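Local coordinates for protein hypothetical dTDP-4-dehydrorhamnose 3,5-epimerase (Sulfolobus tokodaii, PDB 2B9U) that probably catalyses the epimerization at C3' and C5' of a dTDP-4-keto-6-deoxy sugar on the route to dTDP-L-rhamnose, at residues A[53-65]-A[143-157]. Residues are numbered along the deposited sequence; the frame is centred on the assembly and turned at random.
Sequences RKGVVRGLHYQRT and RCISYSYIDWPIKEV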
loop_
_atom_site.group_PDB
_atom_site.type_symbol
_atom_site.label_atom_id
_atom_site.label_comp_id
_atom_site.label_asym_id
_atom_site.label_seq_id
_atom_site.Cartn_x
_atom_site.Cartn_y
_atom_site.Cartn_z
ATOM N N ARG A 53 -0.572 7.879 -16.501
ATOM C CA ARG A 53 0.352 8.627 -17.350
ATOM C C ARG A 53 0.133 10.101 -17.108
ATOM O O ARG A 53 -0.956 10.497 -16.715
ATOM C CB ARG A 53 0.116 8.274 -18.822
ATOM C CG ARG A 53 0.538 6.854 -19.146
ATOM C CD ARG A 53 0.009 6.359 -20.470
ATOM N NE ARG A 53 0.450 4.981 -20.708
ATOM C CZ ARG A 53 0.308 4.319 -21.854
ATOM N NH1 ARG A 53 -0.256 4.897 -22.912
ATOM N NH2 ARG A 53 0.745 3.069 -21.944
ATOM N N LYS A 54 1.161 10.910 -17.342
ATOM C CA LYS A 54 1.070 12.361 -17.162
ATOM C C LYS A 54 -0.144 12.972 -17.862
ATOM O O LYS A 54 -0.423 12.686 -19.034
ATOM C CB LYS A 54 2.355 13.033 -17.643
ATOM C CG LYS A 54 2.384 14.557 -17.563
ATOM C CD LYS A 54 3.764 15.112 -17.944
ATOM C CE LYS A 54 3.735 16.641 -18.072
ATOM N NZ LYS A 54 5.042 17.233 -18.533
ATOM N N GLY A 55 -0.866 13.811 -17.119
ATOM C CA GLY A 55 -2.029 14.507 -17.642
ATOM C C GLY A 55 -3.340 13.794 -17.389
ATOM O O GLY A 55 -4.419 14.377 -17.587
ATOM N N VAL A 56 -3.255 12.533 -16.970
ATOM C CA VAL A 56 -4.451 11.748 -16.676
ATOM C C VAL A 56 -5.226 12.419 -15.545
ATOM O O VAL A 56 -4.625 12.891 -14.582
ATOM C CB VAL A 56 -4.096 10.258 -16.342
ATOM C CG1 VAL A 56 -5.210 9.570 -15.565
ATOM C CG2 VAL A 56 -3.772 9.499 -17.627
ATOM N N VAL A 57 -6.549 12.482 -15.694
ATOM C CA VAL A 57 -7.443 12.877 -14.619
ATOM C C VAL A 57 -8.336 11.693 -14.278
ATOM O O VAL A 57 -8.886 11.055 -15.181
ATOM C CB VAL A 57 -8.326 14.080 -15.040
ATOM C CG1 VAL A 57 -9.368 14.392 -13.962
ATOM C CG2 VAL A 57 -7.467 15.304 -15.354
ATOM N N ARG A 58 -8.444 11.382 -12.985
ATOM C CA ARG A 58 -9.375 10.389 -12.480
ATOM C C ARG A 58 -10.198 11.083 -11.403
ATOM O O ARG A 58 -9.625 11.698 -10.508
ATOM C CB ARG A 58 -8.639 9.198 -11.856
ATOM C CG ARG A 58 -7.797 8.391 -12.831
ATOM C CD ARG A 58 -7.018 7.292 -12.116
ATOM N NE ARG A 58 -5.999 6.701 -12.974
ATOM C CZ ARG A 58 -6.129 5.551 -13.636
ATOM N NH1 ARG A 58 -7.249 4.846 -13.547
ATOM N NH2 ARG A 58 -5.129 5.101 -14.378
ATOM N N GLY A 59 -11.526 10.982 -11.492
ATOM C CA GLY A 59 -12.414 11.560 -10.479
ATOM C C GLY A 59 -13.666 12.195 -11.076
ATOM O O GLY A 59 -13.864 12.152 -12.285
ATOM N N LEU A 60 -14.509 12.804 -10.245
ATOM C CA LEU A 60 -14.303 12.890 -8.798
ATOM C C LEU A 60 -15.270 11.898 -8.136
ATOM O O LEU A 60 -16.493 12.088 -8.173
ATOM C CB LEU A 60 -14.527 14.331 -8.305
ATOM C CG LEU A 60 -13.896 15.490 -9.101
ATOM C CD1 LEU A 60 -14.299 16.875 -8.561
ATOM C CD2 LEU A 60 -12.394 15.372 -9.136
ATOM N N HIS A 61 -14.719 10.830 -7.565
ATOM C CA HIS A 61 -15.510 9.673 -7.154
ATOM C C HIS A 61 -15.841 9.615 -5.677
ATOM O O HIS A 61 -15.047 10.030 -4.830
ATOM C CB HIS A 61 -14.785 8.384 -7.508
ATOM C CG HIS A 61 -14.381 8.285 -8.942
ATOM N ND1 HIS A 61 -13.133 7.853 -9.331
ATOM C CD2 HIS A 61 -15.058 8.556 -10.081
ATOM C CE1 HIS A 61 -13.062 7.854 -10.649
ATOM N NE2 HIS A 61 -14.218 8.271 -11.129
ATOM N N TYR A 62 -17.025 9.079 -5.391
ATOM C CA TYR A 62 -17.462 8.745 -4.033
ATOM C C TYR A 62 -18.494 7.602 -4.086
ATOM O O TYR A 62 -19.152 7.397 -5.105
ATOM C CB TYR A 62 -18.045 9.977 -3.309
ATOM C CG TYR A 62 -19.123 10.710 -4.078
ATOM C CD1 TYR A 62 -18.798 11.548 -5.147
ATOM C CD2 TYR A 62 -20.470 10.570 -3.743
ATOM C CE1 TYR A 62 -19.775 12.220 -5.860
ATOM C CE2 TYR A 62 -21.464 11.248 -4.462
ATOM C CZ TYR A 62 -21.091 12.072 -5.515
ATOM O OH TYR A 62 -22.039 12.743 -6.240
ATOM N N GLN A 63 -18.606 6.852 -2.996
ATOM C CA GLN A 63 -19.683 5.887 -2.840
ATOM C C GLN A 63 -20.714 6.446 -1.864
ATOM O O GLN A 63 -20.360 6.949 -0.802
ATOM C CB GLN A 63 -19.149 4.526 -2.385
ATOM C CG GLN A 63 -18.962 3.534 -3.542
ATOM C CD GLN A 63 -18.221 2.250 -3.184
ATOM O OE1 GLN A 63 -17.616 1.626 -4.064
ATOM N NE2 GLN A 63 -18.253 1.850 -1.908
ATOM N N ARG A 64 -21.987 6.383 -2.243
ATOM C CA ARG A 64 -23.049 6.915 -1.393
ATOM C C ARG A 64 -23.353 5.996 -0.211
ATOM O O ARG A 64 -23.051 4.803 -0.249
ATOM C CB ARG A 64 -24.324 7.233 -2.207
ATOM C CG ARG A 64 -24.779 6.112 -3.119
ATOM C CD ARG A 64 -26.164 6.338 -3.715
ATOM N NE ARG A 64 -26.651 5.150 -4.417
ATOM C CZ ARG A 64 -27.174 4.070 -3.830
ATOM N NH1 ARG A 64 -27.301 3.998 -2.504
ATOM N NH2 ARG A 64 -27.584 3.049 -4.579
ATOM N N THR A 65 -23.931 6.578 0.835
ATOM C CA THR A 65 -24.438 5.850 2.000
ATOM C C THR A 65 -25.403 4.728 1.535
ATOM O O THR A 65 -26.204 4.953 0.631
ATOM C CB THR A 65 -25.072 6.877 2.980
ATOM O OG1 THR A 65 -24.079 7.280 3.941
ATOM C CG2 THR A 65 -26.295 6.340 3.704
ATOM N N ARG A 143 -20.941 6.937 -7.337
ATOM C CA ARG A 143 -21.394 8.207 -7.911
ATOM C C ARG A 143 -20.170 9.099 -8.198
ATOM O O ARG A 143 -19.094 8.895 -7.630
ATOM C CB ARG A 143 -22.352 8.937 -6.953
ATOM C CG ARG A 143 -23.731 8.277 -6.714
ATOM C CD ARG A 143 -24.564 8.145 -8.012
ATOM N NE ARG A 143 -25.976 7.838 -7.758
ATOM C CZ ARG A 143 -26.448 6.632 -7.431
ATOM N NH1 ARG A 143 -25.632 5.583 -7.308
ATOM N NH2 ARG A 143 -27.753 6.472 -7.220
ATOM N N CYS A 144 -20.343 10.086 -9.077
ATOM C CA CYS A 144 -19.284 11.043 -9.344
ATOM C C CYS A 144 -19.814 12.416 -9.716
ATOM O O CYS A 144 -20.981 12.568 -10.114
ATOM C CB CYS A 144 -18.330 10.525 -10.436
ATOM S SG CYS A 144 -19.141 10.135 -11.992
ATOM N N ILE A 145 -18.950 13.415 -9.564
ATOM C CA ILE A 145 -19.191 14.757 -10.088
ATOM C C ILE A 145 -18.058 15.082 -11.053
ATOM O O ILE A 145 -16.961 14.546 -10.915
ATOM C CB ILE A 145 -19.331 15.823 -8.969
ATOM C CG1 ILE A 145 -18.036 15.944 -8.148
ATOM C CG2 ILE A 145 -20.527 15.477 -8.052
ATOM C CD1 ILE A 145 -17.881 17.247 -7.398
ATOM N N SER A 146 -18.330 15.942 -12.032
ATOM C CA SER A 146 -17.397 16.226 -13.118
ATOM C C SER A 146 -16.054 16.798 -12.657
ATOM O O SER A 146 -16.001 17.696 -11.792
ATOM C CB SER A 146 -18.056 17.164 -14.145
ATOM O OG SER A 146 -17.156 17.541 -15.176
ATOM N N TYR A 147 -14.987 16.263 -13.257
ATOM C CA TYR A 147 -13.615 16.762 -13.136
ATOM C C TYR A 147 -13.538 18.271 -13.450
ATOM O O TYR A 147 -12.683 18.973 -12.922
ATOM C CB TYR A 147 -12.704 15.996 -14.123
ATOM C CG TYR A 147 -12.829 16.580 -15.510
ATOM C CD1 TYR A 147 -13.947 16.299 -16.295
ATOM C CD2 TYR A 147 -11.883 17.488 -16.001
ATOM C CE1 TYR A 147 -14.109 16.870 -17.557
ATOM C CE2 TYR A 147 -12.037 18.078 -17.269
ATOM C CZ TYR A 147 -13.168 17.759 -18.033
ATOM O OH TYR A 147 -13.365 18.325 -19.275
ATOM N N SER A 148 -14.405 18.742 -14.353
ATOM C CA SER A 148 -14.420 20.140 -14.815
ATOM C C SER A 148 -14.756 21.136 -13.705
ATOM O O SER A 148 -14.664 22.352 -13.898
ATOM C CB SER A 148 -15.412 20.324 -15.959
ATOM O OG SER A 148 -16.751 20.081 -15.549
ATOM N N TYR A 149 -15.171 20.610 -12.556
ATOM C CA TYR A 149 -15.410 21.419 -11.368
ATOM C C TYR A 149 -14.127 22.098 -10.911
ATOM O O TYR A 149 -14.160 23.137 -10.265
ATOM C CB TYR A 149 -15.969 20.547 -10.253
ATOM C CG TYR A 149 -16.486 21.337 -9.084
ATOM C CD1 TYR A 149 -17.684 22.055 -9.174
ATOM C CD2 TYR A 149 -15.778 21.370 -7.880
ATOM C CE1 TYR A 149 -18.152 22.788 -8.102
ATOM C CE2 TYR A 149 -16.245 22.092 -6.801
ATOM C CZ TYR A 149 -17.428 22.795 -6.919
ATOM O OH TYR A 149 -17.885 23.498 -5.843
ATOM N N ILE A 150 -13.000 21.503 -11.297
ATOM C CA ILE A 150 -11.684 21.878 -10.834
ATOM C C ILE A 150 -10.886 22.407 -12.003
ATOM O O ILE A 150 -11.041 21.945 -13.137
ATOM C CB ILE A 150 -10.960 20.635 -10.208
ATOM C CG1 ILE A 150 -11.715 20.127 -8.959
ATOM C CG2 ILE A 150 -9.492 20.920 -9.907
ATOM C CD1 ILE A 150 -11.756 21.112 -7.769
ATOM N N ASP A 151 -10.017 23.372 -11.718
ATOM C CA ASP A 151 -9.094 23.905 -12.703
ATOM C C ASP A 151 -7.775 23.142 -12.542
ATOM O O ASP A 151 -7.057 23.318 -11.566
ATOM C CB ASP A 151 -8.939 25.423 -12.470
ATOM C CG ASP A 151 -8.083 26.111 -13.520
ATOM O OD1 ASP A 151 -7.882 25.564 -14.621
ATOM O OD2 ASP A 151 -7.605 27.223 -13.239
ATOM N N TRP A 152 -7.503 22.248 -13.489
ATOM C CA TRP A 152 -6.344 21.357 -13.474
ATOM C C TRP A 152 -5.196 22.010 -14.240
ATOM O O TRP A 152 -5.447 22.702 -15.227
ATOM C CB TRP A 152 -6.710 20.025 -14.139
ATOM C CG TRP A 152 -7.854 19.282 -13.453
ATOM C CD1 TRP A 152 -9.138 19.149 -13.906
ATOM C CD2 TRP A 152 -7.800 18.590 -12.203
ATOM N NE1 TRP A 152 -9.885 18.425 -13.016
ATOM C CE2 TRP A 152 -9.089 18.057 -11.963
ATOM C CE3 TRP A 152 -6.785 18.360 -11.263
ATOM C CZ2 TRP A 152 -9.390 17.306 -10.822
ATOM C CZ3 TRP A 152 -7.088 17.613 -10.128
ATOM C CH2 TRP A 152 -8.383 17.101 -9.916
ATOM N N PRO A 153 -3.940 21.797 -13.793
ATOM C CA PRO A 153 -2.803 22.495 -14.436
ATOM C C PRO A 153 -2.358 21.977 -15.815
ATOM O O PRO A 153 -1.849 22.756 -16.627
ATOM C CB PRO A 153 -1.672 22.365 -13.406
ATOM C CG PRO A 153 -2.013 21.144 -12.617
ATOM C CD PRO A 153 -3.513 20.950 -12.665
ATOM N N ILE A 154 -2.544 20.690 -16.090
ATOM C CA ILE A 154 -2.105 20.122 -17.370
ATOM C C ILE A 154 -3.250 20.131 -18.374
ATOM O O ILE A 154 -4.372 19.695 -18.072
ATOM C CB ILE A 154 -1.459 18.727 -17.202
ATOM C CG1 ILE A 154 -0.175 18.848 -16.374
ATOM C CG2 ILE A 154 -1.154 18.081 -18.568
ATOM C CD1 ILE A 154 0.328 17.536 -15.824
ATOM N N LYS A 155 -2.931 20.643 -19.561
ATOM C CA LYS A 155 -3.865 20.921 -20.636
ATOM C C LYS A 155 -4.219 19.645 -21.396
ATOM O O LYS A 155 -5.370 19.448 -21.804
ATOM C CB LYS A 155 -3.198 21.929 -21.588
ATOM C CG LYS A 155 -4.088 22.594 -22.625
ATOM C CD LYS A 155 -3.338 23.805 -23.223
ATOM C CE LYS A 155 -3.304 25.001 -22.223
ATOM N NZ LYS A 155 -1.936 25.620 -22.046
ATOM N N GLU A 156 -3.229 18.775 -21.576
ATOM C CA GLU A 156 -3.432 17.501 -22.272
ATOM C C GLU A 156 -4.039 16.484 -21.313
ATOM O O GLU A 156 -3.382 15.553 -20.874
ATOM C CB GLU A 156 -2.122 16.983 -22.877
ATOM C CG GLU A 156 -1.316 18.022 -23.684
ATOM C CD GLU A 156 -0.705 19.132 -22.821
ATOM O OE1 GLU A 156 -0.504 18.917 -21.602
ATOM O OE2 GLU A 156 -0.426 20.227 -23.370
ATOM N N VAL A 157 -5.311 16.693 -20.996
ATOM C CA VAL A 157 -6.058 15.847 -20.076
ATOM C C VAL A 157 -6.376 14.486 -20.717
ATOM O O VAL A 157 -6.858 14.426 -21.861
ATOM C CB VAL A 157 -7.359 16.558 -19.626
ATOM C CG1 VAL A 157 -8.382 15.570 -19.024
ATOM C CG2 VAL A 157 -7.048 17.719 -18.664
HETATM O O HOH W 1 -0.985 14.350 -21.153
HETATM O O HOH W 2 -15.170 13.552 -14.144
#
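Tyr-62 and Arg-143 pair at one edge of a sheet of the jelly-roll (cupin) barrel, where the short antiparallel strand ending at Cys-144 borders strand 57-63, an example of a short edge strand held by backbone bonds and side-chain contacts together. Four backbone hydrogen bonds make the ladder, two between Tyr-62 and Arg-143 and two between Leu-60 and Ile-145, the latter with Leu-60 N 3.1 Å from Ile-145 O. Between them lies the non-hydrogen-bonded pair His-61 and Cys-144, whose SG forms a disulfide with Cys-166. Farther along, water joins Gly-59 O to Tyr-147 N.

Apolar contacts follow the loop. Leu-60 sends CD1 to Ile-145 CD1 (3.8 Å) and CD2 to the edge of the Trp-152 indole; Val-57 CG1 lies over one indole face near its rim and Ile-150 CG2 over the centre of the opposite face. With CG between the backbone N and the carbonyl carbon (chi1 52°), the Tyr-62 ring lies against Arg-143, whose CB sits over one face, 3.5 Å from Tyr-62 CE2. The Tyr-62 hydroxyl hydrogen-bonds to Glu-173 O, so an alanine in place of this tyrosine would probably cost that carbonyl the hydroxyl's bond and open a gap beside Arg-143 CB. Trp-152 NE1 donates to Tyr-147 O at 2.9 Å, which Ile-150 N reaches from the opposite face of the carbonyl plane.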